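Local coordinates for endo-1,4-beta-xylanase D (Paenibacillus polymyxa, PDB 1W0N), which probably hydrolyses beta-1,4 linkages of xylan, and is represented here by its calcium-dependent carbohydrate-binding module of family 36, at residues I12-M20 and Y123-L131; I59-T70 and F85-T96. All coordinates share one frame; numbering follows the deposited sequence.

Contact 1. Residues I12-M20 and Y123-L131; sequences ITKVEAENM and YVDFIEFSL. With CA (calcium ion), chain B.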
# COMPACT_ATOMS: atom_id res chain seq x y z
N ILE A 12 -15.04 3.83 -8.92
CA ILE A 12 -13.69 3.82 -8.19
C ILE A 12 -13.89 3.46 -6.71
O ILE A 12 -14.75 4.07 -6.05
CB ILE A 12 -13.10 5.22 -8.24
CG1 ILE A 12 -12.55 5.55 -9.61
CG2 ILE A 12 -12.04 5.37 -7.22
CD1 ILE A 12 -12.65 7.05 -9.96
N THR A 13 -13.13 2.48 -6.22
CA THR A 13 -13.23 2.09 -4.81
C THR A 13 -11.98 2.57 -4.13
O THR A 13 -10.90 2.18 -4.52
CB THR A 13 -13.37 0.56 -4.63
OG1 THR A 13 -14.67 0.11 -5.04
CG2 THR A 13 -13.25 0.12 -3.17
N LYS A 14 -12.17 3.40 -3.15
CA LYS A 14 -11.08 4.00 -2.39
C LYS A 14 -11.18 3.55 -0.96
O LYS A 14 -12.26 3.64 -0.36
CB LYS A 14 -11.16 5.53 -2.49
CG LYS A 14 -10.18 6.31 -1.84
CD LYS A 14 -10.35 7.79 -2.18
CE LYS A 14 -9.33 8.63 -1.49
NZ LYS A 14 -9.47 10.06 -1.73
N VAL A 15 -10.08 3.08 -0.39
CA VAL A 15 -10.02 2.68 1.01
C VAL A 15 -8.85 3.41 1.66
O VAL A 15 -7.71 3.38 1.17
CB VAL A 15 -9.86 1.15 1.16
CG1 VAL A 15 -9.78 0.77 2.63
CG2 VAL A 15 -11.02 0.44 0.49
N GLU A 16 -9.14 4.10 2.76
CA GLU A 16 -8.12 4.84 3.49
C GLU A 16 -7.26 3.89 4.29
O GLU A 16 -7.77 2.99 4.97
CB GLU A 16 -8.79 5.85 4.42
CG GLU A 16 -9.61 6.91 3.73
CD GLU A 16 -8.81 7.93 2.94
OE1 GLU A 16 -7.58 7.98 3.10
OE2 GLU A 16 -9.42 8.68 2.16
N ALA A 17 -5.93 4.07 4.25
CA ALA A 17 -5.04 3.19 4.99
C ALA A 17 -5.36 3.19 6.48
O ALA A 17 -5.28 2.15 7.15
CB ALA A 17 -3.59 3.59 4.75
N GLU A 18 -5.70 4.37 7.01
CA GLU A 18 -5.98 4.53 8.42
C GLU A 18 -7.25 3.79 8.86
O GLU A 18 -7.48 3.68 10.07
CB GLU A 18 -6.04 6.02 8.79
CG GLU A 18 -7.08 6.86 8.07
CD GLU A 18 -6.62 7.50 6.75
OE1 GLU A 18 -5.78 6.90 6.02
OE2 GLU A 18 -7.12 8.59 6.39
N ASN A 19 -8.04 3.27 7.92
CA ASN A 19 -9.21 2.46 8.23
C ASN A 19 -8.97 0.96 8.07
O ASN A 19 -9.88 0.15 8.28
CB ASN A 19 -10.40 2.89 7.38
CG ASN A 19 -10.86 4.29 7.71
OD1 ASN A 19 -10.68 4.76 8.85
ND2 ASN A 19 -11.48 4.95 6.76
N MET A 20 -7.75 0.57 7.72
CA MET A 20 -7.38 -0.83 7.54
C MET A 20 -6.89 -1.43 8.85
O MET A 20 -6.64 -0.73 9.83
CB MET A 20 -6.28 -0.93 6.47
CG MET A 20 -6.73 -0.44 5.11
SD MET A 20 -5.35 -0.60 3.96
CE MET A 20 -6.03 0.24 2.52
N TYR A 123 4.96 6.12 3.98
CA TYR A 123 3.71 6.67 4.45
C TYR A 123 2.66 6.34 3.40
O TYR A 123 2.87 6.63 2.21
CB TYR A 123 3.85 8.17 4.63
CG TYR A 123 5.00 8.60 5.53
CD1 TYR A 123 5.23 7.99 6.75
CD2 TYR A 123 5.80 9.67 5.17
CE1 TYR A 123 6.26 8.42 7.59
CE2 TYR A 123 6.81 10.13 6.00
CZ TYR A 123 7.03 9.50 7.21
OH TYR A 123 8.02 9.94 8.06
N VAL A 124 1.52 5.82 3.86
CA VAL A 124 0.47 5.35 2.95
C VAL A 124 -0.79 6.11 3.28
O VAL A 124 -1.22 6.13 4.46
CB VAL A 124 0.26 3.82 3.16
CG1 VAL A 124 -0.75 3.31 2.20
CG2 VAL A 124 1.57 3.06 2.92
N ASP A 125 -1.39 6.73 2.27
CA ASP A 125 -2.59 7.55 2.49
C ASP A 125 -3.87 6.73 2.23
O ASP A 125 -4.75 6.64 3.09
CB ASP A 125 -2.49 8.78 1.58
CG ASP A 125 -3.61 9.79 1.76
OD1 ASP A 125 -4.52 9.54 2.57
OD2 ASP A 125 -3.59 10.83 1.06
N PHE A 126 -3.95 6.16 1.03
CA PHE A 126 -5.13 5.40 0.61
C PHE A 126 -4.73 4.53 -0.58
O PHE A 126 -3.69 4.75 -1.22
CB PHE A 126 -6.30 6.31 0.23
CG PHE A 126 -6.03 7.24 -0.92
CD1 PHE A 126 -6.03 6.78 -2.25
CD2 PHE A 126 -5.81 8.60 -0.68
CE1 PHE A 126 -5.80 7.65 -3.32
CE2 PHE A 126 -5.61 9.48 -1.75
CZ PHE A 126 -5.59 9.00 -3.06
N ILE A 127 -5.62 3.58 -0.88
CA ILE A 127 -5.56 2.77 -2.08
C ILE A 127 -6.85 2.99 -2.87
O ILE A 127 -7.91 3.19 -2.29
CB ILE A 127 -5.34 1.27 -1.73
CG1 ILE A 127 -5.04 0.43 -2.98
CG2 ILE A 127 -6.53 0.70 -0.96
CD1 ILE A 127 -4.37 -0.90 -2.66
N GLU A 128 -6.73 2.93 -4.20
CA GLU A 128 -7.89 3.08 -5.07
C GLU A 128 -7.82 2.02 -6.17
O GLU A 128 -6.84 1.92 -6.89
CB GLU A 128 -7.89 4.47 -5.72
CG GLU A 128 -9.19 4.84 -6.33
CD GLU A 128 -9.10 6.00 -7.35
OE1 GLU A 128 -8.04 6.55 -7.68
OE2 GLU A 128 -10.14 6.36 -7.95
N PHE A 129 -8.92 1.26 -6.32
CA PHE A 129 -9.09 0.30 -7.39
C PHE A 129 -10.03 0.85 -8.42
O PHE A 129 -11.05 1.46 -8.10
CB PHE A 129 -9.71 -1.00 -6.83
CG PHE A 129 -8.79 -1.76 -5.92
CD1 PHE A 129 -8.75 -1.52 -4.55
CD2 PHE A 129 -7.98 -2.75 -6.44
CE1 PHE A 129 -7.86 -2.24 -3.74
CE2 PHE A 129 -7.13 -3.47 -5.64
CZ PHE A 129 -7.04 -3.19 -4.30
N SER A 130 -9.70 0.60 -9.70
CA SER A 130 -10.57 0.98 -10.78
C SER A 130 -10.44 -0.05 -11.89
O SER A 130 -9.51 -0.85 -11.93
CB SER A 130 -10.22 2.36 -11.29
OG SER A 130 -8.91 2.43 -11.74
N LEU A 131 -11.38 -0.04 -12.81
CA LEU A 131 -11.35 -0.97 -13.91
C LEU A 131 -10.62 -0.44 -15.08
O LEU A 131 -10.54 0.77 -15.25
CB LEU A 131 -12.78 -1.39 -14.27
CG LEU A 131 -13.52 -2.17 -13.18
CD1 LEU A 131 -15.04 -2.28 -13.50
CD2 LEU A 131 -12.94 -3.56 -13.00
OXT LEU A 131 -10.09 -1.23 -15.92
CA CA B . -5.74 8.64 4.28
O HOH W 1 -6.68 10.87 4.21
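A calcium site sits where strand 13-16 gives way to the 3-10 turn 17-19, and Glu16, Glu18 and Asp125 close round it from the two segments. Glu16 gives one oxygen, OE1, at 2.3 Å from the calcium, whereas Glu18 binds through both OE1 and OE2. Asp125 holds the ion twice, through its backbone O and through OD1 at 2.3 Å; with CG anti to the backbone N (chi1 -176°), the carboxylate folds back beside its own carbonyl. Water 1 and the backbone O of Asp35 complete the shell, and the second oxygen, Asp125 OD2, forms a salt bridge with Arg62. Ala17 N also bonds to Asp125 O at 3.1 Å, coming from above the carbonyl plane, which ties the turn to the metal ligand. Beyond the site the segments run as an antiparallel pair in one sheet of the module's beta-sandwich, where 122-130 has strand 56-65 as a further neighbour, with paired backbone bonds at Thr13-Phe129 and Val15-Ile127. On the calcium side of the sheet, the extended Lys14 chain reaches over Phe126, laying CE 3.6 Å from the ring centroid and NZ 4.2 Å away in a cation-pi contact, while Glu16 OE1 lies at the ring edge. With Phe126 cut back to an alanine, the Lys14 ammonium would probably lose its aromatic partner and its chain be freer to swing. On the other face, Met20 CE meets Ile127 CG2 at 3.5 Å, crossing at about a right angle, and Val15 CB packs on the same methyl at 4.0 Å.

Contact 2. Residues I59-T70 and F85-T96; sequences ISVRGASSNAGT and FNFTGKTPTVQT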
# COMPACT_ATOMS: atom_id res chain seq x y z
N ILE A 59 -4.61 -0.16 -9.99
CA ILE A 59 -4.51 0.09 -8.57
C ILE A 59 -3.57 1.26 -8.33
O ILE A 59 -2.42 1.23 -8.77
CB ILE A 59 -4.00 -1.13 -7.80
CG1 ILE A 59 -4.75 -2.40 -8.18
CG2 ILE A 59 -4.14 -0.89 -6.31
CD1 ILE A 59 -3.94 -3.40 -8.83
N SER A 60 -4.06 2.28 -7.61
CA SER A 60 -3.23 3.42 -7.27
C SER A 60 -3.15 3.55 -5.75
O SER A 60 -4.10 3.25 -5.04
CB SER A 60 -3.76 4.70 -7.88
OG SER A 60 -3.57 4.76 -9.29
N VAL A 61 -1.99 4.01 -5.29
CA VAL A 61 -1.78 4.30 -3.88
C VAL A 61 -1.13 5.68 -3.81
O VAL A 61 -0.16 5.95 -4.52
CB VAL A 61 -0.89 3.25 -3.19
CG1 VAL A 61 -0.47 3.69 -1.77
CG2 VAL A 61 -1.65 1.92 -3.10
N ARG A 62 -1.68 6.55 -2.95
CA ARG A 62 -1.02 7.80 -2.62
C ARG A 62 -0.12 7.56 -1.41
O ARG A 62 -0.57 7.01 -0.41
CB ARG A 62 -2.03 8.91 -2.33
CG ARG A 62 -1.36 10.24 -2.05
CD ARG A 62 -2.34 11.40 -2.05
NE ARG A 62 -1.68 12.69 -1.96
CZ ARG A 62 -1.72 13.54 -0.93
NH1 ARG A 62 -2.30 13.22 0.21
NH2 ARG A 62 -1.14 14.75 -1.06
N GLY A 63 1.15 7.92 -1.55
CA GLY A 63 2.12 7.65 -0.52
C GLY A 63 3.29 8.62 -0.59
O GLY A 63 3.36 9.48 -1.46
N ALA A 64 4.22 8.44 0.35
CA ALA A 64 5.42 9.26 0.41
C ALA A 64 6.50 8.48 1.12
O ALA A 64 6.24 7.50 1.81
CB ALA A 64 5.15 10.58 1.14
N SER A 65 7.75 8.95 0.96
CA SER A 65 8.87 8.42 1.71
C SER A 65 9.14 9.27 2.95
O SER A 65 8.88 10.48 2.96
CB SER A 65 10.11 8.46 0.80
OG SER A 65 11.24 7.96 1.50
N SER A 66 9.73 8.64 3.96
CA SER A 66 10.23 9.35 5.11
C SER A 66 11.43 10.24 4.80
O SER A 66 11.77 11.10 5.61
CB SER A 66 10.60 8.36 6.22
OG SER A 66 11.59 7.44 5.78
N ASN A 67 12.08 10.01 3.65
CA ASN A 67 13.32 10.69 3.33
C ASN A 67 13.31 11.13 1.88
O ASN A 67 12.38 10.85 1.12
CB ASN A 67 14.50 9.75 3.64
CG ASN A 67 14.77 9.62 5.12
OD1 ASN A 67 15.87 10.06 5.59
ND2 ASN A 67 13.92 9.02 5.87
N ALA A 68 14.38 11.84 1.48
CA ALA A 68 14.52 12.24 0.10
C ALA A 68 14.57 11.05 -0.85
O ALA A 68 14.18 11.18 -2.01
CB ALA A 68 15.77 13.10 -0.05
N GLY A 69 15.10 9.92 -0.37
CA GLY A 69 15.23 8.75 -1.19
C GLY A 69 13.99 7.86 -1.21
O GLY A 69 12.87 8.28 -0.91
N THR A 70 14.21 6.61 -1.60
CA THR A 70 13.13 5.72 -2.00
C THR A 70 12.62 4.85 -0.86
O THR A 70 13.38 4.27 -0.10
CB THR A 70 13.68 4.79 -3.10
OG1 THR A 70 14.16 5.58 -4.19
CG2 THR A 70 12.61 3.84 -3.63
N PHE A 85 4.97 -0.37 -5.37
CA PHE A 85 4.92 1.06 -5.57
C PHE A 85 6.21 1.70 -5.05
O PHE A 85 6.70 1.36 -3.99
CB PHE A 85 3.76 1.66 -4.76
CG PHE A 85 2.40 1.13 -5.16
CD1 PHE A 85 1.76 1.59 -6.30
CD2 PHE A 85 1.75 0.23 -4.34
CE1 PHE A 85 0.50 1.13 -6.66
CE2 PHE A 85 0.49 -0.23 -4.69
CZ PHE A 85 -0.13 0.21 -5.85
N ASN A 86 6.72 2.65 -5.84
CA ASN A 86 7.93 3.39 -5.50
C ASN A 86 7.53 4.81 -5.09
O ASN A 86 7.02 5.56 -5.93
CB ASN A 86 8.82 3.43 -6.74
CG ASN A 86 10.11 4.19 -6.55
OD1 ASN A 86 11.14 3.81 -7.20
ND2 ASN A 86 10.11 5.21 -5.81
N PHE A 87 7.75 5.13 -3.81
CA PHE A 87 7.58 6.50 -3.33
C PHE A 87 8.96 7.04 -3.00
O PHE A 87 9.57 6.67 -1.99
CB PHE A 87 6.68 6.54 -2.07
CG PHE A 87 5.32 5.96 -2.35
CD1 PHE A 87 4.41 6.66 -3.12
CD2 PHE A 87 4.97 4.72 -1.85
CE1 PHE A 87 3.16 6.12 -3.43
CE2 PHE A 87 3.72 4.17 -2.14
CZ PHE A 87 2.83 4.86 -2.94
N THR A 88 9.47 7.89 -3.89
CA THR A 88 10.75 8.55 -3.68
C THR A 88 10.50 10.00 -3.32
O THR A 88 9.77 10.71 -4.00
CB THR A 88 11.62 8.41 -4.93
OG1 THR A 88 11.98 7.04 -5.12
CG2 THR A 88 12.94 9.16 -4.78
N GLY A 89 11.11 10.43 -2.22
CA GLY A 89 10.98 11.80 -1.78
C GLY A 89 9.84 12.02 -0.81
O GLY A 89 8.93 11.20 -0.66
N LYS A 90 9.93 13.16 -0.14
CA LYS A 90 9.03 13.47 0.98
C LYS A 90 7.65 13.94 0.52
O LYS A 90 6.70 13.90 1.31
CB LYS A 90 9.69 14.53 1.85
CG LYS A 90 11.01 14.06 2.47
CD LYS A 90 11.73 15.18 3.22
CE LYS A 90 11.18 15.35 4.52
NZ LYS A 90 11.40 14.14 5.34
N THR A 91 7.52 14.39 -0.72
CA THR A 91 6.24 14.91 -1.19
C THR A 91 5.36 13.76 -1.66
O THR A 91 5.80 12.95 -2.50
CB THR A 91 6.47 15.92 -2.30
OG1 THR A 91 7.22 17.00 -1.71
CG2 THR A 91 5.17 16.49 -2.82
N PRO A 92 4.13 13.67 -1.17
CA PRO A 92 3.24 12.59 -1.62
C PRO A 92 3.01 12.60 -3.12
O PRO A 92 2.84 13.66 -3.73
CB PRO A 92 1.93 12.85 -0.87
CG PRO A 92 2.37 13.62 0.37
CD PRO A 92 3.49 14.50 -0.12
N THR A 93 2.93 11.40 -3.69
CA THR A 93 2.48 11.22 -5.05
C THR A 93 1.53 10.03 -5.12
O THR A 93 1.51 9.18 -4.24
CB THR A 93 3.62 10.97 -6.06
OG1 THR A 93 4.22 9.69 -5.82
CG2 THR A 93 4.73 12.03 -6.01
N VAL A 94 0.77 9.98 -6.23
CA VAL A 94 -0.04 8.84 -6.55
C VAL A 94 0.77 7.95 -7.51
O VAL A 94 1.18 8.39 -8.59
CB VAL A 94 -1.38 9.25 -7.19
CG1 VAL A 94 -2.17 8.04 -7.66
CG2 VAL A 94 -2.21 10.09 -6.22
N GLN A 95 0.99 6.71 -7.09
CA GLN A 95 1.69 5.71 -7.88
C GLN A 95 0.68 4.65 -8.30
O GLN A 95 -0.31 4.42 -7.62
CB GLN A 95 2.84 5.12 -7.07
CG GLN A 95 3.91 6.15 -6.73
CD GLN A 95 4.69 6.63 -7.94
OE1 GLN A 95 4.98 5.83 -8.86
NE2 GLN A 95 5.07 7.88 -7.94
N THR A 96 0.97 3.98 -9.43
CA THR A 96 -0.01 3.13 -10.07
C THR A 96 0.62 1.82 -10.56
O THR A 96 1.74 1.80 -11.08
CB THR A 96 -0.63 3.89 -11.27
OG1 THR A 96 -1.26 5.08 -10.78
CG2 THR A 96 -1.70 3.08 -11.99
O HOH W 2 8.86 12.67 4.70
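Two phenylalanine rings of strand 85-88 lie against strand 59-65. Val61 CB sits over the centre of the Phe85 ring, 4.0 Å from its centroid, while Ile59 O lies in the ring plane at the edge. Phe87, with CG anti to its carbonyl carbon (chi1 -59°), lays one ring face across Gly63, whose CA is 3.6 Å from the ring centroid; a side chain on Gly63 would run into Phe87 CZ. Val61 O is at the edge of that ring. The Arg62 guanidinium has Pro92 CB over one face, 3.4 Å above its plane, and its NH1 goes to Asp125. Strand 93-96 pairs antiparallel with 59-65 through two-way backbone bonds at Val61-Gln95 and Gly63-Thr93, and Ser60 OG and Thr96 OG1 share a hydrogen bond of 2.8 Å. At the loop, Ser65 OG accepts from Asn67 N in an ST turn, and Ser65 N bonds Gly89 O at 3.0 Å. Thr70 OG1 and Thr88 OG1 are hydrogen-bonded at 2.8 Å where strands 70-77 and 80-88 pair. Strand 56-65 lies between 93-101 and 122-130 in one sheet, while 80-88 belongs to the other, beside 70-77, so Phe85 and Phe87 fill the space between the two layers.

Overall arrangement
The modelled chain starts at 12-20, and only its last strand, 123-131, comes back to pair with it: contact 1 therefore closes a loop of 102 residues, nearly the whole module. Contact 2 is nested inside that loop. It closes a much shorter one, of 14 residues, where the chain leaves one sheet at 59-70, runs through strands 70-77 and 80-88 of the other, and returns at 93-96. The two contacts touch because strands 56-65 and 122-130 are neighbours: Glu128 N probably bonds Ser60 O. Contact 1 brings the first and last strands side by side, with the modelled chain ends at one end of the pair and the calcium at the other; contact 2 links the two sheets.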